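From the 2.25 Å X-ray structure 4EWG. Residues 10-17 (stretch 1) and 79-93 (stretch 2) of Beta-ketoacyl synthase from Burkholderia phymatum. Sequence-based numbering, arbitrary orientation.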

ATOM      1  N   ILE A  10      15.860  12.498 -10.641  1.00 16.69           N
ATOM      2  CA  ILE A  10      15.418  11.351 -11.387  1.00 16.15           C
ATOM      3  C   ILE A  10      16.470  11.035 -12.417  1.00 16.56           C
ATOM      4  O   ILE A  10      16.685  11.813 -13.325  1.00 17.08           O
ATOM      5  CB  ILE A  10      14.092  11.654 -12.123  1.00 15.76           C
ATOM      6  CG1 ILE A  10      12.960  11.825 -11.111  1.00 15.47           C
ATOM      7  CG2 ILE A  10      13.742  10.540 -13.101  1.00 15.08           C
ATOM      8  CD1 ILE A  10      11.842  12.685 -11.619  1.00 15.66           C
ATOM      9  N   THR A  11      17.097   9.880 -12.290  1.00 16.74           N
ATOM     10  CA  THR A  11      18.244   9.512 -13.177  1.00 17.39           C
ATOM     11  C   THR A  11      17.918   8.337 -14.099  1.00 17.28           C
ATOM     12  O   THR A  11      18.739   7.961 -14.928  1.00 18.01           O
ATOM     13  CB  THR A  11      19.450   9.150 -12.321  1.00 17.52           C
ATOM     14  OG1 THR A  11      19.032   8.181 -11.352  1.00 17.19           O
ATOM     15  CG2 THR A  11      19.935  10.358 -11.557  1.00 17.90           C
ATOM     16  N   GLY A  12      16.711   7.770 -13.960  1.00 16.86           N
ATOM     17  CA  GLY A  12      16.228   6.693 -14.840  1.00 16.68           C
ATOM     18  C   GLY A  12      14.724   6.780 -15.075  1.00 16.59           C
ATOM     19  O   GLY A  12      13.965   7.037 -14.134  1.00 16.48           O
ATOM     20  N   MET A  13      14.287   6.605 -16.331  1.00 16.83           N
ATOM     21  CA  MET A  13      12.850   6.557 -16.672  1.00 16.47           C
ATOM     22  C   MET A  13      12.620   5.477 -17.710  1.00 16.60           C
ATOM     23  O   MET A  13      13.415   5.325 -18.655  1.00 17.46           O
ATOM     24  CB  MET A  13      12.346   7.895 -17.248  1.00 16.90           C
ATOM     25  CG  MET A  13      12.824   9.109 -16.500  1.00 17.31           C
ATOM     26  SD  MET A  13      12.008  10.665 -16.949  1.00 17.89           S
ATOM     27  CE  MET A  13      12.444  10.782 -18.690  1.00 18.49           C
ATOM     28  N   GLY A  14      11.530   4.739 -17.556  1.00 16.30           N
ATOM     29  CA  GLY A  14      11.151   3.722 -18.494  1.00 16.36           C
ATOM     30  C   GLY A  14       9.780   3.149 -18.195  1.00 16.01           C
ATOM     31  O   GLY A  14       9.240   3.299 -17.101  1.00 15.61           O
ATOM     32  N   GLY A  15       9.239   2.436 -19.163  1.00 16.38           N
ATOM     33  CA  GLY A  15       7.965   1.765 -19.000  1.00 16.19           C
ATOM     34  C   GLY A  15       7.515   0.977 -20.215  1.00 16.62           C
ATOM     35  O   GLY A  15       8.227   0.890 -21.246  1.00 17.21           O
ATOM     36  N   VAL A  16       6.354   0.356 -20.048  1.00 16.10           N
ATOM     37  CA  VAL A  16       5.745  -0.483 -21.022  1.00 16.60           C
ATOM     38  C   VAL A  16       4.362   0.167 -21.263  1.00 16.16           C
ATOM     39  O   VAL A  16       3.582   0.241 -20.344  1.00 15.49           O
ATOM     40  CB  VAL A  16       5.723  -1.968 -20.441  1.00 16.70           C
ATOM     41  CG1 VAL A  16       4.576  -2.755 -20.968  1.00 17.33           C
ATOM     42  CG2 VAL A  16       7.027  -2.724 -20.753  1.00 17.57           C
ATOM     43  N   THR A  17       4.108   0.719 -22.462  1.00 16.66           N
ATOM     44  CA  THR A  17       2.864   1.483 -22.705  1.00 16.86           C
ATOM     45  C   THR A  17       2.224   1.173 -24.055  1.00 17.92           C
ATOM     46  O   THR A  17       2.859   0.589 -24.924  1.00 18.24           O
ATOM     47  CB  THR A  17       3.103   3.030 -22.694  1.00 16.72           C
ATOM     48  OG1 THR A  17       3.510   3.467 -23.997  1.00 17.19           O
ATOM     49  CG2 THR A  17       4.151   3.471 -21.617  1.00 15.78           C
ATOM     50  N   MET A  79       4.817  -8.475 -14.251  1.00 16.71           N
ATOM     51  CA  MET A  79       5.730  -8.508 -15.416  1.00 17.50           C
ATOM     52  C   MET A  79       5.905  -7.137 -16.059  1.00 16.46           C
ATOM     53  O   MET A  79       7.035  -6.742 -16.391  1.00 16.38           O
ATOM     54  CB  MET A  79       5.287  -9.521 -16.446  1.00 19.75           C
ATOM     55  CG  MET A  79       5.405 -10.943 -15.962  1.00 21.35           C
ATOM     56  SD  MET A  79       5.283 -12.150 -17.278  1.00 27.43           S
ATOM     57  CE  MET A  79       3.577 -11.948 -17.828  1.00 24.33           C
ATOM     58  N   TYR A  80       4.816  -6.386 -16.199  1.00 15.53           N
ATOM     59  CA  TYR A  80       4.921  -5.000 -16.708  1.00 14.94           C
ATOM     60  C   TYR A  80       5.815  -4.167 -15.777  1.00 13.89           C
ATOM     61  O   TYR A  80       6.698  -3.455 -16.221  1.00 13.54           O
ATOM     62  CB  TYR A  80       3.574  -4.327 -16.772  1.00 14.85           C
ATOM     63  CG  TYR A  80       2.511  -4.950 -17.679  1.00 15.29           C
ATOM     64  CD1 TYR A  80       2.787  -5.975 -18.577  1.00 15.71           C
ATOM     65  CD2 TYR A  80       1.206  -4.475 -17.622  1.00 15.35           C
ATOM     66  CE1 TYR A  80       1.794  -6.499 -19.399  1.00 15.98           C
ATOM     67  CE2 TYR A  80       0.214  -4.997 -18.433  1.00 15.70           C
ATOM     68  CZ  TYR A  80       0.513  -5.996 -19.321  1.00 16.26           C
ATOM     69  OH  TYR A  80      -0.528  -6.487 -20.126  1.00 17.36           O
ATOM     70  N   ALA A  81       5.564  -4.298 -14.478  1.00 12.95           N
ATOM     71  CA  ALA A  81       6.251  -3.511 -13.456  1.00 12.44           C
ATOM     72  C   ALA A  81       7.764  -3.797 -13.525  1.00 12.61           C
ATOM     73  O   ALA A  81       8.566  -2.873 -13.532  1.00 12.26           O
ATOM     74  CB  ALA A  81       5.703  -3.848 -12.072  1.00 11.73           C
ATOM     75  N   VAL A  82       8.121  -5.087 -13.587  1.00 12.54           N
ATOM     76  CA  VAL A  82       9.516  -5.498 -13.649  1.00 13.02           C
ATOM     77  C   VAL A  82      10.197  -5.027 -14.951  1.00 13.50           C
ATOM     78  O   VAL A  82      11.292  -4.494 -14.926  1.00 13.53           O
ATOM     79  CB  VAL A  82       9.659  -7.009 -13.483  1.00 13.15           C
ATOM     80  CG1 VAL A  82      11.089  -7.444 -13.758  1.00 13.40           C
ATOM     81  CG2 VAL A  82       9.242  -7.429 -12.070  1.00 12.60           C
ATOM     82  N   ARG A  83       9.484  -5.111 -16.059  1.00 14.02           N
ATOM     83  CA  ARG A  83      10.043  -4.693 -17.320  1.00 14.70           C
ATOM     84  C   ARG A  83      10.295  -3.180 -17.332  1.00 14.60           C
ATOM     85  O   ARG A  83      11.338  -2.723 -17.782  1.00 14.68           O
ATOM     86  CB  ARG A  83       9.114  -5.107 -18.461  1.00 15.33           C
ATOM     87  CG  ARG A  83       9.597  -4.686 -19.835  1.00 16.22           C
ATOM     88  CD  ARG A  83      11.004  -5.165 -20.096  1.00 16.85           C
ATOM     89  NE  ARG A  83      11.403  -4.869 -21.459  1.00 17.66           N
ATOM     90  CZ  ARG A  83      12.657  -4.829 -21.884  1.00 18.40           C
ATOM     91  NH1 ARG A  83      13.650  -5.045 -21.034  1.00 18.76           N
ATOM     92  NH2 ARG A  83      12.928  -4.556 -23.163  1.00 18.82           N
ATOM     93  N   ALA A  84       9.312  -2.414 -16.828  1.00 14.03           N
ATOM     94  CA  ALA A  84       9.437  -0.967 -16.659  1.00 13.77           C
ATOM     95  C   ALA A  84      10.660  -0.614 -15.863  1.00 13.76           C
ATOM     96  O   ALA A  84      11.425   0.305 -16.215  1.00 13.82           O
ATOM     97  CB  ALA A  84       8.201  -0.406 -15.963  1.00 13.22           C
ATOM     98  N   SER A  85      10.839  -1.344 -14.771  1.00 13.44           N
ATOM     99  CA  SER A  85      11.853  -1.019 -13.821  1.00 13.59           C
ATOM    100  C   SER A  85      13.216  -1.394 -14.397  1.00 14.42           C
ATOM    101  O   SER A  85      14.190  -0.678 -14.177  1.00 15.14           O
ATOM    102  CB  SER A  85      11.571  -1.750 -12.508  1.00 13.29           C
ATOM    103  OG  SER A  85      10.331  -1.372 -11.971  1.00 12.18           O
ATOM    104  N   GLU A  86      13.262  -2.498 -15.149  1.00 14.81           N
ATOM    105  CA  GLU A  86      14.435  -2.924 -15.892  1.00 15.83           C
ATOM    106  C   GLU A  86      14.892  -1.879 -16.908  1.00 16.28           C
ATOM    107  O   GLU A  86      16.079  -1.590 -17.007  1.00 16.85           O
ATOM    108  CB  GLU A  86      14.154  -4.237 -16.624  1.00 16.34           C
ATOM    109  CG  GLU A  86      15.345  -4.853 -17.369  1.00 17.34           C
ATOM    110  CD  GLU A  86      14.969  -6.172 -18.060  1.00 17.94           C
ATOM    111  OE1 GLU A  86      15.609  -7.209 -17.834  1.00 18.32           O
ATOM    112  OE2 GLU A  86      13.987  -6.180 -18.841  1.00 18.51           O
ATOM    113  N   LEU A  87      13.949  -1.315 -17.648  1.00 15.95           N
ATOM    114  CA  LEU A  87      14.276  -0.280 -18.600  1.00 16.42           C
ATOM    115  C   LEU A  87      14.833   0.965 -17.851  1.00 16.56           C
ATOM    116  O   LEU A  87      15.844   1.543 -18.263  1.00 17.36           O
ATOM    117  CB  LEU A  87      13.049   0.077 -19.454  1.00 16.18           C
ATOM    118  CG  LEU A  87      12.683  -1.015 -20.469  1.00 16.34           C
ATOM    119  CD1 LEU A  87      11.218  -0.996 -20.905  1.00 15.89           C
ATOM    120  CD2 LEU A  87      13.621  -1.000 -21.687  1.00 16.95           C
ATOM    121  N   ALA A  88      14.193   1.329 -16.744  1.00 16.01           N
ATOM    122  CA  ALA A  88      14.565   2.532 -15.997  1.00 15.95           C
ATOM    123  C   ALA A  88      15.932   2.378 -15.366  1.00 16.29           C
ATOM    124  O   ALA A  88      16.716   3.314 -15.361  1.00 16.75           O
ATOM    125  CB  ALA A  88      13.546   2.847 -14.932  1.00 15.14           C
ATOM    126  N   LEU A  89      16.197   1.207 -14.809  1.00 16.15           N
ATOM    127  CA  LEU A  89      17.517   0.907 -14.289  1.00 16.63           C
ATOM    128  C   LEU A  89      18.604   0.968 -15.364  1.00 17.67           C
ATOM    129  O   LEU A  89      19.679   1.522 -15.122  1.00 18.71           O
ATOM    130  CB  LEU A  89      17.531  -0.457 -13.653  1.00 16.15           C
ATOM    131  CG  LEU A  89      16.926  -0.523 -12.283  1.00 15.39           C
ATOM    132  CD1 LEU A  89      16.801  -2.009 -11.965  1.00 15.30           C
ATOM    133  CD2 LEU A  89      17.806   0.213 -11.288  1.00 15.26           C
ATOM    134  N   ALA A  90      18.349   0.430 -16.542  1.00 17.95           N
ATOM    135  CA  ALA A  90      19.377   0.494 -17.621  1.00 18.69           C
ATOM    136  C   ALA A  90      19.632   1.948 -17.903  1.00 19.05           C
ATOM    137  O   ALA A  90      20.782   2.398 -17.984  1.00 19.22           O
ATOM    138  CB  ALA A  90      18.935  -0.225 -18.892  1.00 18.52           C
ATOM    139  N   ASP A  91      18.538   2.686 -18.056  1.00 18.99           N
ATOM    140  CA  ASP A  91      18.619   4.070 -18.451  1.00 19.34           C
ATOM    141  C   ASP A  91      19.392   4.830 -17.382  1.00 19.46           C
ATOM    142  O   ASP A  91      20.129   5.744 -17.711  1.00 20.22           O
ATOM    143  CB  ASP A  91      17.200   4.658 -18.679  1.00 19.03           C
ATOM    144  CG  ASP A  91      17.210   6.168 -18.880  1.00 19.36           C
ATOM    145  OD1 ASP A  91      17.819   6.666 -19.882  1.00 20.31           O
ATOM    146  OD2 ASP A  91      16.604   6.862 -18.038  1.00 18.94           O
ATOM    147  N   ALA A  92      19.258   4.427 -16.114  1.00 18.85           N
ATOM    148  CA  ALA A  92      19.975   5.099 -15.005  1.00 19.15           C
ATOM    149  C   ALA A  92      21.453   4.670 -14.876  1.00 20.04           C
ATOM    150  O   ALA A  92      22.195   5.212 -14.069  1.00 19.78           O
ATOM    151  CB  ALA A  92      19.246   4.883 -13.692  1.00 18.14           C
ATOM    152  N   GLY A  93      21.862   3.693 -15.676  1.00 20.83           N
ATOM    153  CA  GLY A  93      23.253   3.235 -15.685  1.00 22.00           C
ATOM    154  C   GLY A  93      23.528   2.100 -14.714  1.00 22.13           C
ATOM    155  O   GLY A  93      24.681   1.789 -14.452  1.00 23.08           O
TER

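A helix can lie very close to a β-strand when both backbones carry little bulk where they meet, and this fragment of a β-ketoacyl synthase is a clear example. The strand that includes Gly-12 to Gly-15 and the helix ending near Ala-92 run roughly antiparallel, at 147°, and their axes approach to 5.8 Å. Glycines and alanines face one another in register: CA of Gly-12 lies 4.1 Å from CA of Ala-92, CA of Gly-14 lies 4.4 Å from CA of Ala-88, and CA of Gly-15 lies 3.9 Å from CA of Ala-84. About 485 Å² is buried between the stretches, both sides summed.

Such proximity leaves no room for side chains at two strand positions. A CB on Gly-12 would fall 2.3 Å from Ala-88 O, and one on Gly-14 would fall 2.8 Å from Leu-87 CB; both would clash. At Gly-15 a CB would point away from the helix. CA-H...O contacts form, Ala-92 CA to Thr-11 O at 3.1 Å and Gly-12 CA to Ala-88 O at 3.5 Å. The alanine methyls pack against the strand with little bulk, Ala-84 CB lying 3.7 Å from Gly-15 CA.

The one hydrogen bond between the stretches runs from Met-13 N to Asp-91 OD2, 2.9 Å long with an angle of 156° at the hydrogen. Asp-91, with chi1 in the t well, points toward the strand and offers its carboxylate to a backbone amide, while the CA-to-CB bond of Met-13 points away from the helix.

Leu-87 also points toward the strand, its CD1 3.6 Å from Gly-15 O. Bulk returns at Val-16, which points toward the helix and has the largest area covered by it. Val-16 CG2 meets Arg-83 CG at 3.4 Å, a contact with the aliphatic part of a side chain whose NH1 is salt-bridged to Glu-86 OE2. Val-16 CG1 lies 4.4 Å from Tyr-80 CD1, a looser apolar contact.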